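Local atomic coordinates of antigen 43 (Escherichia coli, PDB entry 4KH3), a protein that mediates self-association of Escherichia coli cells as an autotransporter adhesin, driving bacterial clumping through a Velcro-like mechanism and probably contributing to biofilms. Residues I6-H9 against P10-V14; G349-S352 against D353-F357. All coordinates share one frame; numbering follows the deposited sequence.

Contact 1 (I6-H9 against P10-V14); sequences IVVH and PGETV
His9 and Glu12 close a type II beta turn in which Glu12 N donates to His9 O at 3.0 Å, linking strand 5-8 to strand 13-15. Gly11 sits at the third position of the turn with a positive phi (85°), where a side chain would collide with the preceding carbonyl oxygen.

The extended Glu12 side chain reaches back to the start of the turn, its CG lying anti to the backbone N (chi1 -177°). There one oxygen, OE1, accepts two N-H groups of the same residue. His9 N reaches Glu12 OE1 at 2.7 Å from well above the carboxylate plane, whereas His9 ND1 meets Glu12 OE1 at 3.0 Å nearly along its C-O axis. The oxygen lies in the plane of the imidazole, at its edge, and ring and carboxylate are only 21° apart, so the second bond joins two nearly coplanar groups. Val7 CG1 lies 3.8 Å above the plane of the His9 ring, offset toward its rim.

An apolar patch adjoins this polar grip. Val8 CG1 meets Val14 CG1 at 3.8 Å and lies 3.9 Å from Glu12 CG, while Val8 CG2 approaches the same Val14 methyl. Val8 also packs on Val27, and Val14 on Gln25 and Ala31, placing the valine pair against the next coil of the beta-solenoid.

The corner is largely exposed, and Gly11 N donates to a bound malonate ion, probably from the crystallisation liquor. With backbone and ring both bonded to Glu12 OE1, rotation of the imidazole is restricted. ND1 carries the proton in its bond; the carboxylate could raise the histidine pKa, and if NE2 were also protonated the bond would gain an ionic component.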
ATOM      1  N   ILE A   6     -54.367   3.932   9.152  1.00 48.33           N
ATOM      2  CA  ILE A   6     -54.700   2.523   8.947  1.00 42.74           C
ATOM      3  C   ILE A   6     -54.111   1.664  10.063  1.00 43.89           C
ATOM      4  O   ILE A   6     -52.951   1.825  10.446  1.00 41.57           O
ATOM      5  CB  ILE A   6     -54.193   1.992   7.582  1.00 46.08           C
ATOM      6  CG1 ILE A   6     -54.544   2.961   6.453  1.00 58.30           C
ATOM      7  CG2 ILE A   6     -54.776   0.612   7.279  1.00 43.98           C
ATOM      8  CD1 ILE A   6     -54.057   2.497   5.082  1.00 65.04           C
ATOM      9  N   VAL A   7     -54.925   0.762  10.598  1.00 43.54           N
ATOM     10  CA  VAL A   7     -54.454  -0.170  11.610  1.00 38.01           C
ATOM     11  C   VAL A   7     -54.605  -1.590  11.089  1.00 40.10           C
ATOM     12  O   VAL A   7     -55.652  -1.952  10.544  1.00 45.10           O
ATOM     13  CB  VAL A   7     -55.230  -0.027  12.930  1.00 37.33           C
ATOM     14  CG1 VAL A   7     -54.768  -1.076  13.929  1.00 37.06           C
ATOM     15  CG2 VAL A   7     -55.055   1.364  13.508  1.00 33.87           C
ATOM     16  N   VAL A   8     -53.547  -2.383  11.225  1.00 39.11           N
ATOM     17  CA  VAL A   8     -53.603  -3.786  10.844  1.00 37.58           C
ATOM     18  C   VAL A   8     -53.438  -4.611  12.103  1.00 31.02           C
ATOM     19  O   VAL A   8     -52.370  -4.611  12.718  1.00 34.34           O
ATOM     20  CB  VAL A   8     -52.506  -4.160   9.841  1.00 36.71           C
ATOM     21  CG1 VAL A   8     -52.767  -5.545   9.268  1.00 32.03           C
ATOM     22  CG2 VAL A   8     -52.428  -3.124   8.736  1.00 33.11           C
ATOM     23  N   HIS A   9     -54.506  -5.306  12.481  1.00 30.34           N
ATOM     24  CA  HIS A   9     -54.562  -6.042  13.742  1.00 36.47           C
ATOM     25  C   HIS A   9     -53.867  -7.388  13.615  1.00 34.09           C
ATOM     26  O   HIS A   9     -53.664  -7.884  12.500  1.00 31.11           O
ATOM     27  CB  HIS A   9     -56.025  -6.260  14.153  1.00 40.26           C
ATOM     28  CG  HIS A   9     -56.796  -4.993  14.346  1.00 52.61           C
ATOM     29  ND1 HIS A   9     -57.399  -4.317  13.303  1.00 38.27           N
ATOM     30  CD2 HIS A   9     -57.063  -4.273  15.467  1.00 41.46           C
ATOM     31  CE1 HIS A   9     -57.999  -3.236  13.772  1.00 43.50           C
ATOM     32  NE2 HIS A   9     -57.810  -3.187  15.076  1.00 46.94           N
ATOM     33  N   PRO A  10     -53.500  -7.986  14.756  1.00 28.18           N
ATOM     34  CA  PRO A  10     -53.011  -9.367  14.760  1.00 30.87           C
ATOM     35  C   PRO A  10     -53.993 -10.250  14.013  1.00 31.91           C
ATOM     36  O   PRO A  10     -55.193 -10.043  14.154  1.00 34.03           O
ATOM     37  CB  PRO A  10     -53.029  -9.725  16.240  1.00 19.47           C
ATOM     38  CG  PRO A  10     -52.795  -8.431  16.937  1.00 25.75           C
ATOM     39  CD  PRO A  10     -53.481  -7.386  16.101  1.00 32.12           C
ATOM     40  N   GLY A  11     -53.497 -11.195  13.220  1.00 36.78           N
ATOM     41  CA  GLY A  11     -54.357 -12.090  12.462  1.00 33.94           C
ATOM     42  C   GLY A  11     -54.818 -11.530  11.123  1.00 40.34           C
ATOM     43  O   GLY A  11     -55.373 -12.248  10.288  1.00 43.74           O
ATOM     44  N   GLU A  12     -54.584 -10.241  10.917  1.00 35.04           N
ATOM     45  CA  GLU A  12     -55.045  -9.556   9.723  1.00 34.22           C
ATOM     46  C   GLU A  12     -53.874  -9.407   8.752  1.00 34.36           C
ATOM     47  O   GLU A  12     -52.734  -9.252   9.171  1.00 31.50           O
ATOM     48  CB  GLU A  12     -55.609  -8.193  10.132  1.00 36.86           C
ATOM     49  CG  GLU A  12     -56.213  -7.337   9.034  1.00 42.55           C
ATOM     50  CD  GLU A  12     -56.547  -5.934   9.531  1.00 57.01           C
ATOM     51  OE1 GLU A  12     -56.599  -5.745  10.770  1.00 51.60           O
ATOM     52  OE2 GLU A  12     -56.743  -5.018   8.693  1.00 60.26           O
ATOM     53  N   THR A  13     -54.152  -9.473   7.457  1.00 40.77           N
ATOM     54  CA  THR A  13     -53.117  -9.301   6.444  1.00 29.59           C
ATOM     55  C   THR A  13     -53.634  -8.396   5.345  1.00 34.91           C
ATOM     56  O   THR A  13     -54.608  -8.738   4.680  1.00 44.85           O
ATOM     57  CB  THR A  13     -52.709 -10.644   5.811  1.00 36.71           C
ATOM     58  OG1 THR A  13     -52.098 -11.484   6.800  1.00 41.36           O
ATOM     59  CG2 THR A  13     -51.729 -10.430   4.660  1.00 34.90           C
ATOM     60  N   VAL A  14     -52.991  -7.245   5.151  1.00 31.09           N
ATOM     61  CA  VAL A  14     -53.377  -6.346   4.066  1.00 37.40           C
ATOM     62  C   VAL A  14     -52.336  -6.334   2.946  1.00 41.35           C
ATOM     63  O   VAL A  14     -51.167  -6.666   3.169  1.00 32.39           O
ATOM     64  CB  VAL A  14     -53.619  -4.910   4.560  1.00 30.80           C
ATOM     65  CG1 VAL A  14     -54.416  -4.941   5.853  1.00 40.19           C
ATOM     66  CG2 VAL A  14     -52.291  -4.181   4.764  1.00 36.02           C
TER

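Contact 2 (G349-S352 against D353-F357); sequences GTRS and DGKAF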
ATOM      1  N   GLY A 349      27.395  -6.980   4.081  1.00 33.31           N
ATOM      2  CA  GLY A 349      26.609  -8.113   3.647  1.00 28.23           C
ATOM      3  C   GLY A 349      27.232  -8.834   2.482  1.00 31.97           C
ATOM      4  O   GLY A 349      28.404  -8.635   2.173  1.00 35.62           O
ATOM      5  N   THR A 350      26.442  -9.674   1.826  1.00 32.16           N
ATOM      6  CA  THR A 350      26.932 -10.434   0.688  1.00 34.43           C
ATOM      7  C   THR A 350      25.994 -10.315  -0.527  1.00 37.73           C
ATOM      8  O   THR A 350      24.778 -10.455  -0.401  1.00 38.79           O
ATOM      9  CB  THR A 350      27.169 -11.922   1.076  1.00 34.45           C
ATOM     10  OG1 THR A 350      25.994 -12.448   1.692  1.00 40.58           O
ATOM     11  CG2 THR A 350      28.312 -12.043   2.072  1.00 35.54           C
ATOM     12  N   ARG A 351      26.569 -10.052  -1.699  1.00 42.83           N
ATOM     13  CA  ARG A 351      25.809 -10.042  -2.953  1.00 37.22           C
ATOM     14  C   ARG A 351      25.320 -11.435  -3.336  1.00 40.60           C
ATOM     15  O   ARG A 351      25.673 -12.434  -2.699  1.00 36.23           O
ATOM     16  CB  ARG A 351      26.654  -9.472  -4.096  1.00 34.49           C
ATOM     17  CG  ARG A 351      27.034  -8.006  -3.925  1.00 43.44           C
ATOM     18  CD  ARG A 351      28.542  -7.800  -4.103  1.00 36.67           C
ATOM     19  NE  ARG A 351      29.049  -8.482  -5.291  1.00 39.63           N
ATOM     20  CZ  ARG A 351      29.775  -7.900  -6.243  1.00 43.56           C
ATOM     21  NH1 ARG A 351      30.102  -6.615  -6.156  1.00 42.45           N
ATOM     22  NH2 ARG A 351      30.176  -8.608  -7.285  1.00 37.02           N
ATOM     23  N   SER A 352      24.506 -11.490  -4.389  1.00 52.23           N
ATOM     24  CA  SER A 352      23.956 -12.749  -4.887  1.00 50.11           C
ATOM     25  C   SER A 352      25.071 -13.704  -5.294  1.00 52.36           C
ATOM     26  O   SER A 352      24.981 -14.918  -5.068  1.00 45.89           O
ATOM     27  CB  SER A 352      23.023 -12.494  -6.070  1.00 46.46           C
ATOM     28  OG  SER A 352      22.807 -11.107  -6.265  1.00 59.23           O
ATOM     29  N   ASP A 353      26.130 -13.144  -5.875  1.00 49.00           N
ATOM     30  CA  ASP A 353      27.263 -13.943  -6.346  1.00 49.02           C
ATOM     31  C   ASP A 353      28.143 -14.477  -5.219  1.00 44.21           C
ATOM     32  O   ASP A 353      29.057 -15.259  -5.461  1.00 44.80           O
ATOM     33  CB  ASP A 353      28.100 -13.173  -7.381  1.00 38.79           C
ATOM     34  CG  ASP A 353      28.577 -11.818  -6.875  1.00 51.88           C
ATOM     35  OD1 ASP A 353      28.622 -11.597  -5.644  1.00 50.13           O
ATOM     36  OD2 ASP A 353      28.922 -10.970  -7.720  1.00 45.76           O
ATOM     37  N   GLY A 354      27.865 -14.052  -3.989  1.00 47.93           N
ATOM     38  CA  GLY A 354      28.587 -14.545  -2.828  1.00 36.04           C
ATOM     39  C   GLY A 354      29.679 -13.613  -2.325  1.00 38.23           C
ATOM     40  O   GLY A 354      30.239 -13.834  -1.255  1.00 49.73           O
ATOM     41  N   LYS A 355      29.979 -12.567  -3.090  1.00 39.18           N
ATOM     42  CA  LYS A 355      31.036 -11.626  -2.736  1.00 38.64           C
ATOM     43  C   LYS A 355      30.585 -10.656  -1.654  1.00 41.12           C
ATOM     44  O   LYS A 355      29.423 -10.255  -1.612  1.00 40.89           O
ATOM     45  CB  LYS A 355      31.488 -10.841  -3.965  1.00 36.61           C
ATOM     46  CG  LYS A 355      32.105 -11.702  -5.063  1.00 60.83           C
ATOM     47  CD  LYS A 355      32.444 -10.864  -6.297  1.00 68.56           C
ATOM     48  CE  LYS A 355      33.033 -11.710  -7.423  1.00 73.85           C
ATOM     49  NZ  LYS A 355      33.519 -10.860  -8.554  1.00 74.24           N
ATOM     50  N   ALA A 356      31.516 -10.260  -0.796  1.00 33.02           N
ATOM     51  CA  ALA A 356      31.197  -9.382   0.318  1.00 32.46           C
ATOM     52  C   ALA A 356      31.182  -7.958  -0.165  1.00 26.43           C
ATOM     53  O   ALA A 356      31.910  -7.603  -1.084  1.00 34.97           O
ATOM     54  CB  ALA A 356      32.222  -9.546   1.455  1.00 17.59           C
ATOM     55  N   PHE A 357      30.345  -7.136   0.448  1.00 21.41           N
ATOM     56  CA  PHE A 357      30.391  -5.713   0.157  1.00 26.83           C
ATOM     57  C   PHE A 357      30.229  -4.938   1.451  1.00 23.81           C
ATOM     58  O   PHE A 357      29.802  -5.487   2.471  1.00 22.67           O
ATOM     59  CB  PHE A 357      29.314  -5.328  -0.858  1.00 29.61           C
ATOM     60  CG  PHE A 357      27.920  -5.526  -0.358  1.00 28.71           C
ATOM     61  CD1 PHE A 357      27.301  -6.754  -0.469  1.00 32.03           C
ATOM     62  CD2 PHE A 357      27.231  -4.482   0.237  1.00 30.53           C
ATOM     63  CE1 PHE A 357      26.015  -6.940  -0.003  1.00 28.83           C
ATOM     64  CE2 PHE A 357      25.945  -4.664   0.701  1.00 31.33           C
ATOM     65  CZ  PHE A 357      25.338  -5.894   0.578  1.00 24.86           C
TER
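Phe357 folds its ring back over Gly349 on the paired strands of a beta hairpin, and this is the tightly packed end of the contact. Gly349 and Phe357 form an antiparallel hydrogen-bonded pair, with Phe357 N to Gly349 O at 3.0 Å. The ring's CG lies between the backbone N and the carbonyl carbon (chi1 64°), directing the ring across to the partner strand. Gly349 CA then makes a CH-pi contact 4.3 Å from the ring centroid, 28° off its normal. Phe357 CD1 also meets Arg351 CG at 3.7 Å, and Leu367 packs on the same phenylalanine.

The exposed side is made by Ser352, Asp353, Gly354 and Lys355, while Arg351 is buried and bridges the two parts. Gly354 N to Arg351 O at 3.0 Å closes the type I turn. Arg351 grips Asp353 side-on: NE to Asp353 OD1 at 3.2 Å and NH2 to Asp353 OD2 at 2.7 Å, both on syn lone pairs, with guanidinium and carboxylate 28° from coplanar. Asp353 OD1 additionally accepts Lys355 N at 3.1 Å, forming an Asx turn. The extended Lys355 side chain passes the guanidinium with its CD before its end leads away.

Arg351 NH1 bonds Ala366 O, so the guanidinium ties the turn to strand 363-370. The paired carboxylate probably offsets the like charges of Arg351 and Lys355, whose NH2 and NZ are 4.2 Å apart.

How the contacts relate
Contacts 1 and 2 lie on opposite sides of the chain's centre and do not touch, their nearest atoms being about 75 Å apart. Contact 1 joins strands 5-8 and 13-15 round a corner of the terminal coil at the N-terminal end and is largely a surface contact; contact 2 joins the hairpin strands 346-350 and 356-360, partly buried and interrupting the mainly parallel stacking of coils. Both place a carboxylate at a turn, but in different company. In contact 1 it takes both the amide and the ring N-H of one histidine, beside a small valine cluster. In contact 2 a two-point arginine salt bridge accompanies strand pairing and aromatic packing, with the arginine continuing to another strand.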